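PDB 1WD5: phosphoribosyltransferase from Thermus thermophilus, which is of unproven function but probably transfers phosphoribosyl groups, like other members of the type I phosphoribosyltransferase family. Local coordinates for residues E48-L53 / R108-R113; L53-G58 / G68-G73. All coordinates share one frame; numbering follows the deposited sequence.

Contact 1: E48-L53 / R108-R113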
loop_
_atom_site.group_PDB
_atom_site.type_symbol
_atom_site.label_atom_id
_atom_site.label_comp_id
_atom_site.label_asym_id
_atom_site.label_seq_id
_atom_site.Cartn_x
_atom_site.Cartn_y
_atom_site.Cartn_z
ATOM N N GLU A 48 12.904 1.047 7.751
ATOM C CA GLU A 48 13.169 1.990 6.670
ATOM C C GLU A 48 11.883 2.334 5.913
ATOM O O GLU A 48 11.149 1.447 5.485
ATOM C CB GLU A 48 14.204 1.381 5.720
ATOM C CG GLU A 48 14.403 2.137 4.421
ATOM C CD GLU A 48 15.609 1.643 3.643
ATOM O OE1 GLU A 48 15.832 0.415 3.609
ATOM O OE2 GLU A 48 16.330 2.481 3.060
ATOM N N LEU A 49 11.621 3.625 5.742
ATOM C CA LEU A 49 10.408 4.075 5.062
ATOM C C LEU A 49 10.573 4.324 3.568
ATOM O O LEU A 49 11.579 4.866 3.115
ATOM C CB LEU A 49 9.884 5.346 5.741
ATOM C CG LEU A 49 8.625 6.059 5.225
ATOM C CD1 LEU A 49 8.935 6.840 3.966
ATOM C CD2 LEU A 49 7.516 5.046 4.986
ATOM N N ASP A 50 9.571 3.903 2.806
ATOM C CA ASP A 50 9.553 4.122 1.366
ATOM C C ASP A 50 8.099 4.084 0.933
ATOM O O ASP A 50 7.204 3.783 1.728
ATOM C CB ASP A 50 10.364 3.057 0.611
ATOM C CG ASP A 50 10.612 3.437 -0.847
ATOM O OD1 ASP A 50 10.303 4.584 -1.234
ATOM O OD2 ASP A 50 11.126 2.595 -1.610
ATOM N N VAL A 51 7.860 4.406 -0.327
ATOM C CA VAL A 51 6.510 4.416 -0.845
ATOM C C VAL A 51 6.356 3.280 -1.849
ATOM O O VAL A 51 7.322 2.886 -2.503
ATOM C CB VAL A 51 6.220 5.755 -1.546
ATOM C CG1 VAL A 51 7.206 5.956 -2.695
ATOM C CG2 VAL A 51 4.800 5.785 -2.057
ATOM N N VAL A 52 5.147 2.739 -1.948
ATOM C CA VAL A 52 4.885 1.684 -2.912
ATOM C C VAL A 52 4.091 2.381 -4.001
ATOM O O VAL A 52 3.078 3.029 -3.726
ATOM C CB VAL A 52 4.085 0.502 -2.298
ATOM C CG1 VAL A 52 2.790 0.986 -1.679
ATOM C CG2 VAL A 52 3.817 -0.544 -3.370
ATOM N N LEU A 53 4.577 2.269 -5.232
ATOM C CA LEU A 53 3.961 2.922 -6.377
ATOM C C LEU A 53 3.439 1.895 -7.373
ATOM O O LEU A 53 4.210 1.286 -8.121
ATOM C CB LEU A 53 4.998 3.836 -7.032
ATOM C CG LEU A 53 5.468 4.971 -6.108
ATOM C CD1 LEU A 53 6.810 5.537 -6.565
ATOM C CD2 LEU A 53 4.400 6.057 -6.090
ATOM N N ARG A 108 8.811 12.200 -9.543
ATOM C CA ARG A 108 9.104 13.198 -8.524
ATOM C C ARG A 108 9.433 12.593 -7.168
ATOM O O ARG A 108 10.283 13.116 -6.453
ATOM C CB ARG A 108 7.967 14.223 -8.401
ATOM C CG ARG A 108 6.578 13.673 -8.203
ATOM C CD ARG A 108 5.549 14.745 -8.580
ATOM N NE ARG A 108 4.181 14.224 -8.603
ATOM C CZ ARG A 108 3.165 14.805 -9.235
ATOM N NH1 ARG A 108 3.353 15.934 -9.907
ATOM N NH2 ARG A 108 1.959 14.252 -9.198
ATOM N N TYR A 109 8.778 11.494 -6.807
ATOM C CA TYR A 109 9.076 10.858 -5.526
ATOM C C TYR A 109 10.478 10.240 -5.575
ATOM O O TYR A 109 11.250 10.353 -4.621
ATOM C CB TYR A 109 8.060 9.755 -5.206
ATOM C CG TYR A 109 6.669 10.222 -4.798
ATOM C CD1 TYR A 109 5.668 9.291 -4.514
ATOM C CD2 TYR A 109 6.354 11.576 -4.686
ATOM C CE1 TYR A 109 4.395 9.688 -4.131
ATOM C CE2 TYR A 109 5.076 11.990 -4.298
ATOM C CZ TYR A 109 4.102 11.036 -4.024
ATOM O OH TYR A 109 2.836 11.413 -3.633
ATOM N N ARG A 110 10.809 9.593 -6.688
ATOM C CA ARG A 110 12.115 8.954 -6.820
ATOM C C ARG A 110 13.257 9.951 -6.907
ATOM O O ARG A 110 14.411 9.599 -6.671
ATOM C CB ARG A 110 12.137 8.010 -8.028
ATOM C CG ARG A 110 11.274 6.759 -7.835
ATOM C CD ARG A 110 11.645 6.045 -6.542
ATOM N NE ARG A 110 10.705 4.988 -6.164
ATOM C CZ ARG A 110 10.463 4.635 -4.904
ATOM N NH1 ARG A 110 11.092 5.261 -3.918
ATOM N NH2 ARG A 110 9.609 3.659 -4.623
ATOM N N ARG A 111 12.942 11.198 -7.241
ATOM C CA ARG A 111 13.972 12.219 -7.318
ATOM C C ARG A 111 14.460 12.582 -5.913
ATOM O O ARG A 111 15.619 12.955 -5.734
ATOM C CB ARG A 111 13.433 13.459 -8.022
ATOM C CG ARG A 111 14.453 14.576 -8.199
ATOM C CD ARG A 111 13.992 15.519 -9.293
ATOM N NE ARG A 111 13.871 14.807 -10.559
ATOM C CZ ARG A 111 12.835 14.915 -11.386
ATOM N NH1 ARG A 111 11.821 15.713 -11.079
ATOM N NH2 ARG A 111 12.810 14.222 -12.518
ATOM N N VAL A 112 13.581 12.463 -4.919
ATOM C CA VAL A 112 13.947 12.785 -3.540
ATOM C C VAL A 112 14.310 11.568 -2.684
ATOM O O VAL A 112 14.956 11.712 -1.649
ATOM C CB VAL A 112 12.820 13.570 -2.821
ATOM C CG1 VAL A 112 12.542 14.863 -3.556
ATOM C CG2 VAL A 112 11.559 12.730 -2.739
ATOM N N ARG A 113 13.889 10.373 -3.101
ATOM C CA ARG A 113 14.207 9.147 -2.361
ATOM C C ARG A 113 14.139 7.944 -3.303
ATOM O O ARG A 113 13.069 7.581 -3.793
ATOM C CB ARG A 113 13.260 8.997 -1.148
ATOM C CG ARG A 113 12.458 7.691 -1.020
ATOM C CD ARG A 113 13.329 6.461 -0.832
ATOM N NE ARG A 113 13.317 5.891 0.516
ATOM C CZ ARG A 113 14.222 5.008 0.931
ATOM N NH1 ARG A 113 15.178 4.620 0.098
ATOM N NH2 ARG A 113 14.184 4.520 2.164
HETATM O O HOH W 1 17.712 3.489 0.784
#

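Contact 2: L53-G58 / G68-G73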
loop_
_atom_site.group_PDB
_atom_site.type_symbol
_atom_site.label_atom_id
_atom_site.label_comp_id
_atom_site.label_asym_id
_atom_site.label_seq_id
_atom_site.Cartn_x
_atom_site.Cartn_y
_atom_site.Cartn_z
ATOM N N LEU A 53 4.577 2.269 -5.232
ATOM C CA LEU A 53 3.961 2.922 -6.377
ATOM C C LEU A 53 3.439 1.895 -7.373
ATOM O O LEU A 53 4.210 1.286 -8.121
ATOM C CB LEU A 53 4.998 3.836 -7.032
ATOM C CG LEU A 53 5.468 4.971 -6.108
ATOM C CD1 LEU A 53 6.810 5.537 -6.565
ATOM C CD2 LEU A 53 4.400 6.057 -6.090
ATOM N N VAL A 54 2.122 1.718 -7.378
ATOM C CA VAL A 54 1.478 0.738 -8.242
ATOM C C VAL A 54 0.088 1.204 -8.678
ATOM O O VAL A 54 -0.458 2.160 -8.122
ATOM C CB VAL A 54 1.305 -0.599 -7.490
ATOM C CG1 VAL A 54 2.647 -1.092 -6.969
ATOM C CG2 VAL A 54 0.344 -0.406 -6.329
ATOM N N ARG A 55 -0.471 0.512 -9.670
ATOM C CA ARG A 55 -1.804 0.793 -10.191
ATOM C C ARG A 55 -2.519 -0.522 -10.476
ATOM O O ARG A 55 -1.906 -1.507 -10.893
ATOM C CB ARG A 55 -1.737 1.601 -11.494
ATOM C CG ARG A 55 -1.305 3.058 -11.328
ATOM C CD ARG A 55 -2.375 3.881 -10.636
ATOM N NE ARG A 55 -3.613 3.923 -11.409
ATOM C CZ ARG A 55 -4.762 4.411 -10.951
ATOM N NH1 ARG A 55 -4.837 4.908 -9.720
ATOM N NH2 ARG A 55 -5.845 4.386 -11.712
ATOM N N LYS A 56 -3.822 -0.535 -10.247
ATOM C CA LYS A 56 -4.613 -1.720 -10.516
ATOM C C LYS A 56 -4.970 -1.734 -12.001
ATOM O O LYS A 56 -5.203 -0.683 -12.600
ATOM C CB LYS A 56 -5.889 -1.688 -9.677
ATOM C CG LYS A 56 -6.862 -2.818 -9.960
ATOM C CD LYS A 56 -8.200 -2.260 -10.402
ATOM C CE LYS A 56 -8.770 -1.304 -9.362
ATOM N NZ LYS A 56 -9.753 -0.371 -9.974
ATOM N N VAL A 57 -4.982 -2.926 -12.593
ATOM C CA VAL A 57 -5.346 -3.109 -13.997
ATOM C C VAL A 57 -6.725 -3.756 -13.934
ATOM O O VAL A 57 -6.847 -4.929 -13.577
ATOM C CB VAL A 57 -4.348 -4.051 -14.714
ATOM C CG1 VAL A 57 -4.845 -4.390 -16.107
ATOM C CG2 VAL A 57 -2.983 -3.388 -14.796
ATOM N N GLY A 58 -7.759 -2.980 -14.258
ATOM C CA GLY A 58 -9.120 -3.481 -14.188
ATOM C C GLY A 58 -9.619 -4.234 -15.401
ATOM O O GLY A 58 -9.027 -4.168 -16.474
ATOM N N GLY A 68 -5.059 -7.636 -12.634
ATOM C CA GLY A 68 -3.624 -7.554 -12.419
ATOM C C GLY A 68 -3.190 -6.203 -11.874
ATOM O O GLY A 68 -4.008 -5.451 -11.344
ATOM N N ALA A 69 -1.905 -5.889 -12.008
ATOM C CA ALA A 69 -1.370 -4.618 -11.522
ATOM C C ALA A 69 -0.066 -4.273 -12.228
ATOM O O ALA A 69 0.598 -5.157 -12.773
ATOM C CB ALA A 69 -1.130 -4.693 -10.009
ATOM N N VAL A 70 0.287 -2.987 -12.234
ATOM C CA VAL A 70 1.543 -2.539 -12.837
ATOM C C VAL A 70 2.328 -1.787 -11.760
ATOM O O VAL A 70 1.745 -1.036 -10.975
ATOM C CB VAL A 70 1.323 -1.582 -14.042
ATOM C CG1 VAL A 70 0.523 -2.284 -15.137
ATOM C CG2 VAL A 70 0.616 -0.316 -13.589
ATOM N N GLY A 71 3.638 -2.001 -11.719
ATOM C CA GLY A 71 4.471 -1.331 -10.738
ATOM C C GLY A 71 5.174 -0.130 -11.341
ATOM O O GLY A 71 5.114 0.092 -12.554
ATOM N N GLU A 72 5.844 0.647 -10.499
ATOM C CA GLU A 72 6.553 1.837 -10.954
ATOM C C GLU A 72 7.628 1.489 -11.980
ATOM O O GLU A 72 7.997 2.321 -12.806
ATOM C CB GLU A 72 7.188 2.559 -9.761
ATOM C CG GLU A 72 8.243 1.743 -9.025
ATOM C CD GLU A 72 8.847 2.495 -7.849
ATOM O OE1 GLU A 72 8.493 2.192 -6.684
ATOM O OE2 GLU A 72 9.674 3.401 -8.090
ATOM N N GLY A 73 8.123 0.257 -11.927
ATOM C CA GLY A 73 9.152 -0.168 -12.858
ATOM C C GLY A 73 8.604 -0.506 -14.235
ATOM O O GLY A 73 9.365 -0.800 -15.153
HETATM O O HOH W 2 6.863 0.496 -5.598
#

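Contact 1: E48-L53 / R108-R113
Arg113 reaches Glu48 and Leu49 with a bent chain, in which chi2 (63°) turns CD and chi3 (107°) turns NE. In Arg110, chi2 (-53°) turns CD, and the guanidinium then lies at Asp50. Glu48 carries its carboxylate on an extended side chain. Arg113 NH2 binds Glu48 OE2 at 3.1 Å in a straight salt bridge; the oxygen lies in the guanidinium plane but is met from above its own carboxylate plane. The same NH2 donates to Leu49 O at 2.8 Å, and Arg113 NE adds a weak bond to that carbonyl. A water joins Arg113 NH1 to Glu48 OE2. Asp50 CG lies over one face of this guanidinium. Asp50 OD1 turns its syn lone pair to Arg110 NH1, 2.9 Å away, and lies in the plane of the Arg110 guanidinium. Arg110 NH1 also donates to Arg113 O at 3.1 Å and so grips the main chain there. Glu48, Asp50, Arg110 and Arg113 form a salt-bridge network, which Arg110 NE extends by a salt bridge to Glu72. An alanine in place of Arg113 would probably leave Glu48 OE2 and the carbonyl of Leu49 without their mate. Further along the strand, at Val51 and Leu53, the contact is mainly apolar. Leu53 CD2 packs on Tyr109 CD1 at 3.8 Å, and Val51 CG1 lies nearby at 4.1 Å from the same ring atom. Arg121 takes Glu48 OE1, and Tyr109 OH bonds to Asp196. In this phosphoribosyltransferase-like domain, strand 48-59 meets the C-terminal end of helix 88-112, with strand 26-29 beside the strand and helix 196-204 against Tyr109 and Arg113.

Contact 2: L53-G58 / G68-G73
Val57 and Val70 meet on one face of the antiparallel ladder of strands 54-58 and 68-71, part of a beta hairpin in the phosphoribosyltransferase-like domain. Val57 CG2 meets Val70 CG1 at 3.7 Å, and the two side chains cross at about a right angle. Val57 CG2 and Val70 CG1 each stand anti to their own carbonyl carbon (chi1 of Val70 -60°). Val70 CG2 turns instead to Arg55 CB. Arg55 and Val70 are a hydrogen-bonded pair: Arg55 N gives to Val70 O at 3.0 Å, and Val70 N returns a bond of equal length to Arg55 O. Val57 N donates to Gly68 O from well above the carbonyl plane, and the return bond from Gly68 N is weak. Lys56 with Ala69, between these two pairs, and Val54 with Gly71, on the Leu53 side, are non-hydrogen-bonded pairs. Here CA-H groups approach carbonyls, with Ala69 CA 3.2 Å from Arg55 O. Gly71 has no side chain to set against Val54, whose CG1 comes near Gly71 CA. Val54 and Ala69 share the face covered by helix 134-144. Val57 and Val70 lie on the other face, touching Leu76.

Leu53 and Glu72 also pack closely. Glu72 CB touches Leu53 CB at 3.7 Å, and its chain, extended beyond CG, brings OE1 to 3.7 Å from Leu53 CD1. A water bridges Leu53 N and Glu72 OE1, accepting from the first and donating to the second at 2.6 Å. Glu72 OE2 is held by Arg110. The looser part is at the partly exposed Arg55 and Lys56. Lys56 has little contact with 68-73, and the end of Arg55 leads away from it. Arg55 bonds to Gln98 and Lys56 NZ to Pro63 O. The chemistry implies a hairpin held by backbone bonds and small apolar side chains, with its charged groups turned to partners beyond the ladder.

How the contacts relate
Both contacts use strand 48-59 and share Leu53, and most of the touching residues in each are buried. Contact 1 ties the first part of that strand to the far end of helix 88-112, and contact 2 pairs its later part with strand 66-71 in the same sheet. Their chemistry differs accordingly. Contact 1 relies on charged side chains and a small apolar patch, while contact 2 relies on main-chain bonds and valine packing. The centres lie about 16 Å apart. The two still touch, through the salt bridge from Arg110 NE to Glu72 OE2 at 2.7 Å, which links the charge network of contact 1 to the Glu72 end of the hairpin.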